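Local atomic coordinates of putative alpha-L-fucosidase (Bacteroides thetaiotaomicron VPI-5482, PDB entry 3GZA), a protein that probably hydrolyses alpha-L-fucosyl linkages in glycans, as a putative member of glycosyl hydrolase family 29 with a TIM-barrel catalytic domain. Residues F26-H31 with D62-A67; A76-T81 with R112-S117; L315-D320 with Q331-M336. All coordinates share one frame; numbering follows the deposited sequence.

How the interactions relate
The three contacts follow one another along the chain, all within the TIM-barrel domain. Interactions 1 and 2 have centres about 8 Å apart; Phe26 N bonds to Val77 O between the paired parallel strands 22-26 and 75-79, and Asp62 meets Ser117 between helices 61-69 and 110-121. Interaction 3, centred about 10 Å from interaction 1, joins it through Tyr28 OH and Asp320 O, while Pro319 packs on Trp64. Interactions 2 and 3 lie about 16 Å apart, centre to centre, without touching, yet reach the same sheet. Together they lay helices 327-344, 61-69 and 110-121 against three neighbouring barrel strands.

Interaction 1 of 3, residues F26-H31 with D62-A67; sequences FHYDLH and DQWVQA. With NA (sodium ion), chain G; EDO (1,2-ethanediol), chain D.
Trp64 reaches from helix 61-69 to Phe26 and Tyr28, forming with them an aromatic cluster that joins this helix to strand 22-26 of the TIM barrel and the loop after it. Its CB lies 3.7 Å from Phe26 CE2. Because CG stands anti to the carbonyl carbon (chi1 -64°), the indole runs from there back along the phenyl group, and CE3 comes 3.9 Å from Phe26 CD2. The phenyl and the six-membered ring of the indole are nearly parallel, with planes at 21°, but have slid so far that they hardly overlap, their centroids 5.5 Å apart. At the tip, CH2 meets Tyr28: it sits over one face of the phenol, displaced toward the rim, 4.1 Å from Tyr28 CD2. The planes there stand at 75°, an edge-to-face pair. Phe26 CZ also comes 3.5 Å from Trp64 O, bringing the phenyl close to the helix backbone.

The polar ends of the cluster point elsewhere. Trp64 NE1 bonds to Gly323 O, and Tyr28 OH to Asp320 O. Farther along the loop, His31 O binds a sodium ion at 2.4 Å; Asp34 and Ile36 complete the protein part of that site, and His31 ND1 is 2.9 Å from water 1, itself a sodium ligand.

No hydrogen bond joins the two segments. The buried contact therefore rests on aromatic shape and dispersion, while the bonds made by Trp64 NE1 and Tyr28 OH to other loop carbonyls satisfy their polar groups and probably restrict how the rings can turn.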
loop_
_atom_site.group_PDB
_atom_site.type_symbol
_atom_site.label_atom_id
_atom_site.label_comp_id
_atom_site.label_asym_id
_atom_site.label_seq_id
_atom_site.Cartn_x
_atom_site.Cartn_y
_atom_site.Cartn_z
ATOM N N PHE A 26 1.692 -6.170 23.280
ATOM C CA PHE A 26 2.942 -6.213 22.574
ATOM C C PHE A 26 2.850 -5.279 21.379
ATOM O O PHE A 26 2.010 -5.525 20.506
ATOM C CB PHE A 26 3.248 -7.640 22.058
ATOM C CG PHE A 26 3.434 -8.671 23.144
ATOM C CD1 PHE A 26 2.320 -9.273 23.739
ATOM C CD2 PHE A 26 4.686 -8.967 23.619
ATOM C CE1 PHE A 26 2.526 -10.213 24.771
ATOM C CE2 PHE A 26 4.861 -9.906 24.586
ATOM C CZ PHE A 26 3.763 -10.523 25.176
ATOM N N HIS A 27 3.621 -4.194 21.398
ATOM C CA HIS A 27 3.711 -3.256 20.292
ATOM C C HIS A 27 4.864 -3.648 19.369
ATOM O O HIS A 27 5.982 -3.883 19.834
ATOM C CB HIS A 27 3.914 -1.824 20.788
ATOM C CG HIS A 27 2.694 -1.204 21.396
ATOM N ND1 HIS A 27 2.215 -1.528 22.654
ATOM C CD2 HIS A 27 1.859 -0.271 20.907
ATOM C CE1 HIS A 27 1.130 -0.808 22.898
ATOM N NE2 HIS A 27 0.896 -0.032 21.854
ATOM N N TYR A 28 4.600 -3.732 18.061
ATOM C CA TYR A 28 5.599 -4.103 17.089
ATOM C C TYR A 28 5.183 -3.476 15.760
ATOM O O TYR A 28 4.015 -3.590 15.376
ATOM C CB TYR A 28 5.654 -5.624 17.022
ATOM C CG TYR A 28 6.975 -6.278 16.681
ATOM C CD1 TYR A 28 8.102 -5.910 17.370
ATOM C CD2 TYR A 28 7.041 -7.295 15.759
ATOM C CE1 TYR A 28 9.298 -6.552 17.146
ATOM C CE2 TYR A 28 8.229 -7.933 15.509
ATOM C CZ TYR A 28 9.323 -7.585 16.237
ATOM O OH TYR A 28 10.520 -8.234 16.067
ATOM N N ASP A 29 6.079 -2.762 15.135
ATOM C CA ASP A 29 5.844 -2.130 13.853
ATOM C C ASP A 29 7.202 -1.908 13.212
ATOM O O ASP A 29 8.239 -2.196 13.811
ATOM C CB ASP A 29 5.014 -0.840 14.059
ATOM C CG ASP A 29 4.298 -0.337 12.796
ATOM O OD1 ASP A 29 4.693 -0.715 11.638
ATOM O OD2 ASP A 29 3.345 0.470 12.983
ATOM N N LEU A 30 7.204 -1.375 11.977
ATOM C CA LEU A 30 8.453 -1.324 11.191
ATOM C C LEU A 30 9.602 -0.559 11.820
ATOM O O LEU A 30 10.777 -0.921 11.648
ATOM C CB LEU A 30 8.136 -0.737 9.806
ATOM C CG LEU A 30 7.135 -1.518 8.953
ATOM C CD1 LEU A 30 6.679 -0.644 7.755
ATOM C CD2 LEU A 30 7.707 -2.889 8.486
ATOM N N HIS A 31 9.305 0.517 12.519
ATOM C CA HIS A 31 10.308 1.389 13.091
ATOM C C HIS A 31 11.064 0.745 14.250
ATOM O O HIS A 31 12.084 1.296 14.669
ATOM C CB HIS A 31 9.696 2.728 13.540
ATOM C CG HIS A 31 8.535 2.586 14.457
ATOM N ND1 HIS A 31 8.669 2.268 15.803
ATOM C CD2 HIS A 31 7.203 2.625 14.211
ATOM C CE1 HIS A 31 7.468 2.188 16.339
ATOM N NE2 HIS A 31 6.561 2.398 15.400
ATOM N N ASP A 62 6.158 -17.858 21.064
ATOM C CA ASP A 62 6.003 -18.670 22.272
ATOM C C ASP A 62 6.772 -17.960 23.393
ATOM O O ASP A 62 6.330 -17.984 24.522
ATOM C CB ASP A 62 6.528 -20.087 22.120
ATOM C CG ASP A 62 5.633 -21.007 21.312
ATOM O OD1 ASP A 62 4.491 -20.640 21.016
ATOM O OD2 ASP A 62 6.144 -22.151 20.992
ATOM N N GLN A 63 7.988 -17.457 23.088
ATOM C CA GLN A 63 8.844 -16.794 24.093
ATOM C C GLN A 63 8.175 -15.542 24.640
ATOM O O GLN A 63 8.252 -15.249 25.859
ATOM C CB GLN A 63 10.261 -16.561 23.525
ATOM C CG GLN A 63 11.283 -16.013 24.504
ATOM C CD GLN A 63 11.361 -14.521 24.545
ATOM O OE1 GLN A 63 10.713 -13.834 23.747
ATOM N NE2 GLN A 63 12.156 -13.986 25.492
ATOM N N TRP A 64 7.499 -14.821 23.758
ATOM C CA TRP A 64 6.746 -13.618 24.182
ATOM C C TRP A 64 5.647 -13.972 25.204
ATOM O O TRP A 64 5.521 -13.352 26.254
ATOM C CB TRP A 64 6.031 -13.013 22.983
ATOM C CG TRP A 64 6.852 -12.490 21.871
ATOM C CD1 TRP A 64 8.186 -12.723 21.627
ATOM C CD2 TRP A 64 6.368 -11.775 20.759
ATOM N NE1 TRP A 64 8.542 -12.108 20.437
ATOM C CE2 TRP A 64 7.439 -11.555 19.874
ATOM C CE3 TRP A 64 5.110 -11.255 20.433
ATOM C CZ2 TRP A 64 7.293 -10.822 18.670
ATOM C CZ3 TRP A 64 4.967 -10.538 19.236
ATOM C CH2 TRP A 64 6.051 -10.337 18.381
ATOM N N VAL A 65 4.850 -14.985 24.871
ATOM C CA VAL A 65 3.743 -15.395 25.672
ATOM C C VAL A 65 4.228 -15.970 26.992
ATOM O O VAL A 65 3.677 -15.684 28.050
ATOM C CB VAL A 65 2.823 -16.356 24.894
ATOM C CG1 VAL A 65 1.723 -16.941 25.800
ATOM C CG2 VAL A 65 2.197 -15.595 23.723
ATOM N N GLN A 66 5.280 -16.769 26.979
ATOM C CA GLN A 66 5.775 -17.298 28.233
ATOM C C GLN A 66 6.300 -16.211 29.125
ATOM O O GLN A 66 6.171 -16.289 30.335
ATOM C CB GLN A 66 6.910 -18.292 27.981
ATOM C CG GLN A 66 6.411 -19.598 27.402
ATOM C CD GLN A 66 7.529 -20.518 27.014
ATOM O OE1 GLN A 66 8.270 -20.271 26.038
ATOM N NE2 GLN A 66 7.663 -21.586 27.765
ATOM N N ALA A 67 6.911 -15.196 28.530
ATOM C CA ALA A 67 7.462 -14.096 29.317
ATOM C C ALA A 67 6.333 -13.357 30.048
ATOM O O ALA A 67 6.432 -13.089 31.233
ATOM C CB ALA A 67 8.238 -13.108 28.449
HETATM NA NA NA G . 13.063 2.662 16.354
HETATM C C1 EDO D . -0.262 2.450 23.576
HETATM O O1 EDO D . -0.771 2.085 22.288
HETATM C C2 EDO D . -1.293 1.973 24.547
HETATM O O2 EDO D . -2.413 2.829 24.443
HETATM O O HOH W 1 10.993 2.199 17.602
HETATM O O HOH W 2 12.105 4.854 15.424
HETATM O O HOH W 3 13.800 0.750 17.603
#

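Interaction 2 of 3, residues A76-T81 with R112-S117; sequences AVLTAT and RDFVNS
Strand 75-79 and helix 110-121 run antiparallel here: the short axes of 76-79 and 112-117 make 177° and approach to 9.4 Å. Leu78 and Phe114 have the nearest CA atoms, 7.5 Å apart, and the CB atoms of Ala76 and Leu78 both point toward the helix, whereas that of Val77 points away.

A first torsion of -177° turns Phe114 CG away from the backbone N and carries the ring to the strand, one face to Leu78. Leu78 CB sits over the centre of that face, 3.7 Å from the centroid of the Phe114 ring and 10° off the normal, a clear CH-pi contact. Nearer the helix, Leu78 CD2 lies 3.9 Å from Phe114 CB, and the two side chains run past each other, pointing opposite ways. The far edge of the ring meets Ala76, two places earlier and facing the helix as Leu78 does: Ala76 O is 3.4 Å from Phe114 CE2, near the ring plane, and Ala76 CB is 3.7 Å from Phe114 CZ. An alanine in place of Phe114 is likely to leave a gap beside Ala76 and Leu78, with the CH-pi contact lost.

Trp64 of helix 61-69 touches both Leu78 and Phe114, so two adjacent helices meet over this strand. In the sheet, strand 75-79 pairs in parallel with 22-26 along one border and 124-129 along the other, as successive barrel staves.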
loop_
_atom_site.group_PDB
_atom_site.type_symbol
_atom_site.label_atom_id
_atom_site.label_comp_id
_atom_site.label_asym_id
_atom_site.label_seq_id
_atom_site.Cartn_x
_atom_site.Cartn_y
_atom_site.Cartn_z
ATOM N N ALA A 76 -3.173 -11.660 26.300
ATOM C CA ALA A 76 -2.034 -11.005 25.603
ATOM C C ALA A 76 -2.594 -10.485 24.273
ATOM O O ALA A 76 -3.350 -11.170 23.607
ATOM C CB ALA A 76 -0.848 -11.982 25.375
ATOM N N VAL A 77 -2.200 -9.270 23.947
ATOM C CA VAL A 77 -2.683 -8.535 22.775
ATOM C C VAL A 77 -1.511 -8.111 21.919
ATOM O O VAL A 77 -0.491 -7.666 22.427
ATOM C CB VAL A 77 -3.473 -7.291 23.267
ATOM C CG1 VAL A 77 -4.054 -6.454 22.109
ATOM C CG2 VAL A 77 -4.593 -7.688 24.261
ATOM N N LEU A 78 -1.665 -8.207 20.595
ATOM C CA LEU A 78 -0.664 -7.775 19.640
ATOM C C LEU A 78 -1.175 -6.697 18.719
ATOM O O LEU A 78 -2.308 -6.757 18.283
ATOM C CB LEU A 78 -0.266 -8.976 18.745
ATOM C CG LEU A 78 0.693 -8.687 17.593
ATOM C CD1 LEU A 78 2.061 -8.120 18.064
ATOM C CD2 LEU A 78 0.924 -9.933 16.659
ATOM N N THR A 79 -0.352 -5.677 18.481
ATOM C CA THR A 79 -0.662 -4.639 17.521
ATOM C C THR A 79 -0.580 -5.200 16.103
ATOM O O THR A 79 0.518 -5.342 15.533
ATOM C CB THR A 79 0.279 -3.438 17.641
ATOM O OG1 THR A 79 1.617 -3.885 17.430
ATOM C CG2 THR A 79 0.195 -2.767 19.012
ATOM N N ALA A 80 -1.716 -5.536 15.516
ATOM C CA ALA A 80 -1.766 -5.956 14.135
ATOM C C ALA A 80 -1.381 -4.833 13.195
ATOM O O ALA A 80 -0.745 -5.074 12.168
ATOM C CB ALA A 80 -3.152 -6.483 13.789
ATOM N N THR A 81 -1.850 -3.640 13.511
ATOM C CA THR A 81 -1.380 -2.375 12.899
ATOM C C THR A 81 -1.241 -1.351 14.039
ATOM O O THR A 81 -1.757 -1.556 15.159
ATOM C CB THR A 81 -2.320 -1.719 11.911
ATOM O OG1 THR A 81 -3.564 -1.348 12.582
ATOM C CG2 THR A 81 -2.625 -2.650 10.711
ATOM N N ARG A 112 -1.029 -14.798 13.470
ATOM C CA ARG A 112 -1.296 -16.231 13.602
ATOM C C ARG A 112 -0.349 -16.904 14.594
ATOM O O ARG A 112 -0.749 -17.666 15.466
ATOM C CB ARG A 112 -1.251 -16.923 12.273
ATOM C CG ARG A 112 -1.742 -18.353 12.451
ATOM C CD ARG A 112 -2.195 -19.051 11.224
ATOM N NE ARG A 112 -3.104 -18.282 10.412
ATOM C CZ ARG A 112 -4.408 -18.080 10.692
ATOM N NH1 ARG A 112 -4.971 -18.596 11.768
ATOM N NH2 ARG A 112 -5.148 -17.375 9.845
ATOM N N ASP A 113 0.942 -16.640 14.425
ATOM C CA ASP A 113 1.930 -17.190 15.350
ATOM C C ASP A 113 1.489 -16.828 16.778
ATOM O O ASP A 113 1.469 -17.669 17.686
ATOM C CB ASP A 113 3.288 -16.556 15.115
ATOM C CG ASP A 113 4.050 -17.098 13.924
ATOM O OD1 ASP A 113 3.501 -17.759 13.034
ATOM O OD2 ASP A 113 5.258 -16.797 13.909
ATOM N N PHE A 114 1.131 -15.572 16.966
ATOM C CA PHE A 114 0.781 -15.015 18.275
ATOM C C PHE A 114 -0.434 -15.607 18.913
ATOM O O PHE A 114 -0.380 -16.043 20.082
ATOM C CB PHE A 114 0.588 -13.508 18.119
ATOM C CG PHE A 114 0.303 -12.800 19.397
ATOM C CD1 PHE A 114 1.319 -12.433 20.217
ATOM C CD2 PHE A 114 -0.986 -12.471 19.768
ATOM C CE1 PHE A 114 1.075 -11.801 21.417
ATOM C CE2 PHE A 114 -1.229 -11.780 20.973
ATOM C CZ PHE A 114 -0.205 -11.461 21.779
ATOM N N VAL A 115 -1.520 -15.723 18.155
ATOM C CA VAL A 115 -2.716 -16.295 18.756
ATOM C C VAL A 115 -2.496 -17.772 19.058
ATOM O O VAL A 115 -2.952 -18.294 20.092
ATOM C CB VAL A 115 -3.992 -16.088 17.920
ATOM C CG1 VAL A 115 -4.305 -14.593 17.699
ATOM C CG2 VAL A 115 -3.917 -16.840 16.594
ATOM N N ASN A 116 -1.720 -18.465 18.211
ATOM C CA ASN A 116 -1.393 -19.843 18.473
ATOM C C ASN A 116 -0.587 -19.985 19.787
ATOM O O ASN A 116 -0.853 -20.891 20.584
ATOM C CB ASN A 116 -0.601 -20.454 17.290
ATOM C CG ASN A 116 -1.459 -20.660 16.034
ATOM O OD1 ASN A 116 -2.688 -20.546 16.060
ATOM N ND2 ASN A 116 -0.798 -21.079 14.944
ATOM N N SER A 117 0.413 -19.102 19.967
ATOM C CA SER A 117 1.242 -19.112 21.167
ATOM C C SER A 117 0.398 -18.839 22.381
ATOM O O SER A 117 0.556 -19.499 23.399
ATOM C CB SER A 117 2.397 -18.103 21.059
ATOM O OG SER A 117 3.274 -18.489 20.020
#

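Interaction 3 of 3, residues L315-D320 with Q331-M336; sequences LGLTPD and QRLKEM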
loop_
_atom_site.group_PDB
_atom_site.type_symbol
_atom_site.label_atom_id
_atom_site.label_comp_id
_atom_site.label_asym_id
_atom_site.label_seq_id
_atom_site.Cartn_x
_atom_site.Cartn_y
_atom_site.Cartn_z
ATOM N N LEU A 315 0.273 -4.593 30.921
ATOM C CA LEU A 315 1.654 -4.239 30.773
ATOM C C LEU A 315 2.081 -4.153 29.313
ATOM O O LEU A 315 1.817 -5.088 28.541
ATOM C CB LEU A 315 2.532 -5.292 31.479
ATOM C CG LEU A 315 2.375 -5.510 32.991
ATOM C CD1 LEU A 315 3.193 -6.731 33.433
ATOM C CD2 LEU A 315 2.777 -4.252 33.773
ATOM N N GLY A 316 2.788 -3.089 28.952
ATOM C CA GLY A 316 3.320 -2.939 27.590
ATOM C C GLY A 316 4.692 -3.534 27.452
ATOM O O GLY A 316 5.711 -3.049 28.045
ATOM N N LEU A 317 4.724 -4.596 26.669
ATOM C CA LEU A 317 5.955 -5.336 26.440
ATOM C C LEU A 317 6.471 -5.084 25.024
ATOM O O LEU A 317 5.716 -4.830 24.091
ATOM C CB LEU A 317 5.709 -6.819 26.687
ATOM C CG LEU A 317 5.129 -7.164 28.061
ATOM C CD1 LEU A 317 5.057 -8.689 28.256
ATOM C CD2 LEU A 317 5.865 -6.420 29.238
ATOM N N THR A 318 7.781 -5.254 24.870
ATOM C CA THR A 318 8.480 -4.780 23.640
ATOM C C THR A 318 9.395 -5.810 22.993
ATOM O O THR A 318 10.619 -5.882 23.334
ATOM C CB THR A 318 9.297 -3.528 23.959
ATOM O OG1 THR A 318 10.315 -3.791 24.931
ATOM C CG2 THR A 318 8.415 -2.423 24.506
ATOM N N PRO A 319 8.855 -6.567 22.030
ATOM C CA PRO A 319 9.777 -7.498 21.312
ATOM C C PRO A 319 10.810 -6.673 20.554
ATOM O O PRO A 319 10.539 -5.593 20.059
ATOM C CB PRO A 319 8.855 -8.248 20.383
ATOM C CG PRO A 319 7.477 -8.084 20.996
ATOM C CD PRO A 319 7.470 -6.752 21.601
ATOM N N ASP A 320 11.997 -7.230 20.487
ATOM C CA ASP A 320 13.172 -6.558 19.914
ATOM C C ASP A 320 13.368 -6.881 18.435
ATOM O O ASP A 320 12.580 -7.610 17.835
ATOM C CB ASP A 320 14.396 -6.844 20.806
ATOM C CG ASP A 320 14.963 -8.274 20.697
ATOM O OD1 ASP A 320 14.643 -9.012 19.731
ATOM O OD2 ASP A 320 15.668 -8.682 21.641
ATOM N N GLN A 331 13.111 -11.531 32.693
ATOM C CA GLN A 331 13.483 -11.847 34.069
ATOM C C GLN A 331 12.661 -10.984 35.022
ATOM O O GLN A 331 12.202 -11.471 36.021
ATOM C CB GLN A 331 14.974 -11.679 34.280
ATOM C CG GLN A 331 15.462 -11.807 35.697
ATOM C CD GLN A 331 15.142 -13.159 36.335
ATOM O OE1 GLN A 331 15.042 -14.194 35.656
ATOM N NE2 GLN A 331 14.998 -13.152 37.653
ATOM N N ARG A 332 12.528 -9.696 34.731
ATOM C CA ARG A 332 11.759 -8.786 35.602
ATOM C C ARG A 332 10.296 -9.203 35.706
ATOM O O ARG A 332 9.674 -9.082 36.759
ATOM C CB ARG A 332 11.828 -7.344 35.089
ATOM C CG ARG A 332 11.123 -6.312 35.939
ATOM C CD ARG A 332 11.620 -6.287 37.422
ATOM N NE ARG A 332 13.072 -6.457 37.619
ATOM C CZ ARG A 332 13.986 -5.509 37.426
ATOM N NH1 ARG A 332 13.647 -4.311 36.973
ATOM N NH2 ARG A 332 15.256 -5.778 37.596
ATOM N N LEU A 333 9.733 -9.608 34.580
ATOM C CA LEU A 333 8.388 -10.133 34.529
ATOM C C LEU A 333 8.239 -11.356 35.426
ATOM O O LEU A 333 7.257 -11.454 36.169
ATOM C CB LEU A 333 7.991 -10.449 33.089
ATOM C CG LEU A 333 7.754 -9.226 32.204
ATOM C CD1 LEU A 333 7.726 -9.594 30.705
ATOM C CD2 LEU A 333 6.476 -8.415 32.580
ATOM N N LYS A 334 9.194 -12.271 35.358
ATOM C CA LYS A 334 9.153 -13.457 36.209
ATOM C C LYS A 334 9.210 -13.035 37.668
ATOM O O LYS A 334 8.472 -13.555 38.531
ATOM C CB LYS A 334 10.299 -14.394 35.865
ATOM C CG LYS A 334 10.365 -15.604 36.796
ATOM C CD LYS A 334 11.626 -16.363 36.504
ATOM C CE LYS A 334 11.736 -17.643 37.297
ATOM N NZ LYS A 334 11.981 -17.381 38.728
ATOM N N GLU A 335 10.110 -12.101 37.978
ATOM C CA GLU A 335 10.221 -11.608 39.343
ATOM C C GLU A 335 8.871 -11.030 39.851
ATOM O O GLU A 335 8.520 -11.214 41.024
ATOM C CB GLU A 335 11.321 -10.556 39.455
ATOM C CG GLU A 335 12.741 -11.084 39.256
ATOM C CD GLU A 335 13.781 -10.024 39.092
ATOM O OE1 GLU A 335 13.441 -8.823 39.122
ATOM O OE2 GLU A 335 14.976 -10.418 38.912
HETATM N N MSE A 336 8.152 -10.311 38.989
HETATM C CA MSE A 336 6.838 -9.727 39.341
HETATM C C MSE A 336 5.815 -10.812 39.692
HETATM O O MSE A 336 5.177 -10.766 40.731
HETATM C CB MSE A 336 6.321 -8.875 38.212
HETATM C CG MSE A 336 5.073 -8.143 38.570
HETATM SE SE MSE A 336 4.414 -7.078 37.151
HETATM C CE MSE A 336 2.989 -6.194 38.015
#
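Methyl contacts between leucines join Leu315 and Leu317 of strand 312-317 to Leu333 of helix 327-344, a beta-alpha pair of the TIM barrel whose helix packs on the outside of the sheet. Leu317 and Leu333 reach toward each other tip to tip, with Leu317 CD1 3.7 Å from Leu333 CD1. The other branch of Leu317 also takes part: its CD2 is 3.9 Å from Leu333 CD2. Leu315 instead passes alongside Leu333 in the opposite direction, and its CD1 lies 3.8 Å from Leu333 CD2. The helix leucine thus divides its work, one methyl meeting Leu317 and the other touching both strand residues.

A second apolar contact involves Met336, present as selenomethionine in place of the natural methionine. Its SE comes 3.9 Å from Leu315 CD1, crossing that leucine at a slant. Its CG is anti to the backbone N (chi1 -174°) and the chain stays extended beyond it, which carries the heavy atom out to the strand side chain. Leu315 CD1 is therefore touched by both Leu333 and Met336, about one turn apart.

The polar interactions of these segments lie within the helix, though Arg332 NH1 also bonds Tyr294 O outside it. Arg332 NE forms a salt bridge with Glu335 OE1 at 2.8 Å, on the syn side, and Gln331 NE2 donates to Glu335 OE2 at 3.0 Å, a nearly straight bond of 168° on the anti side. Both donors are tilted out of the carboxylate plane, yet together they grip both its oxygens.

No hydrogen bond joins strand and helix, and the short axes of 315-317 and 331-336 come no nearer than 12.1 Å. Cohesion here comes from buried apolar side chains, while the charged groups are paired along the helix, apart from the leucine interface.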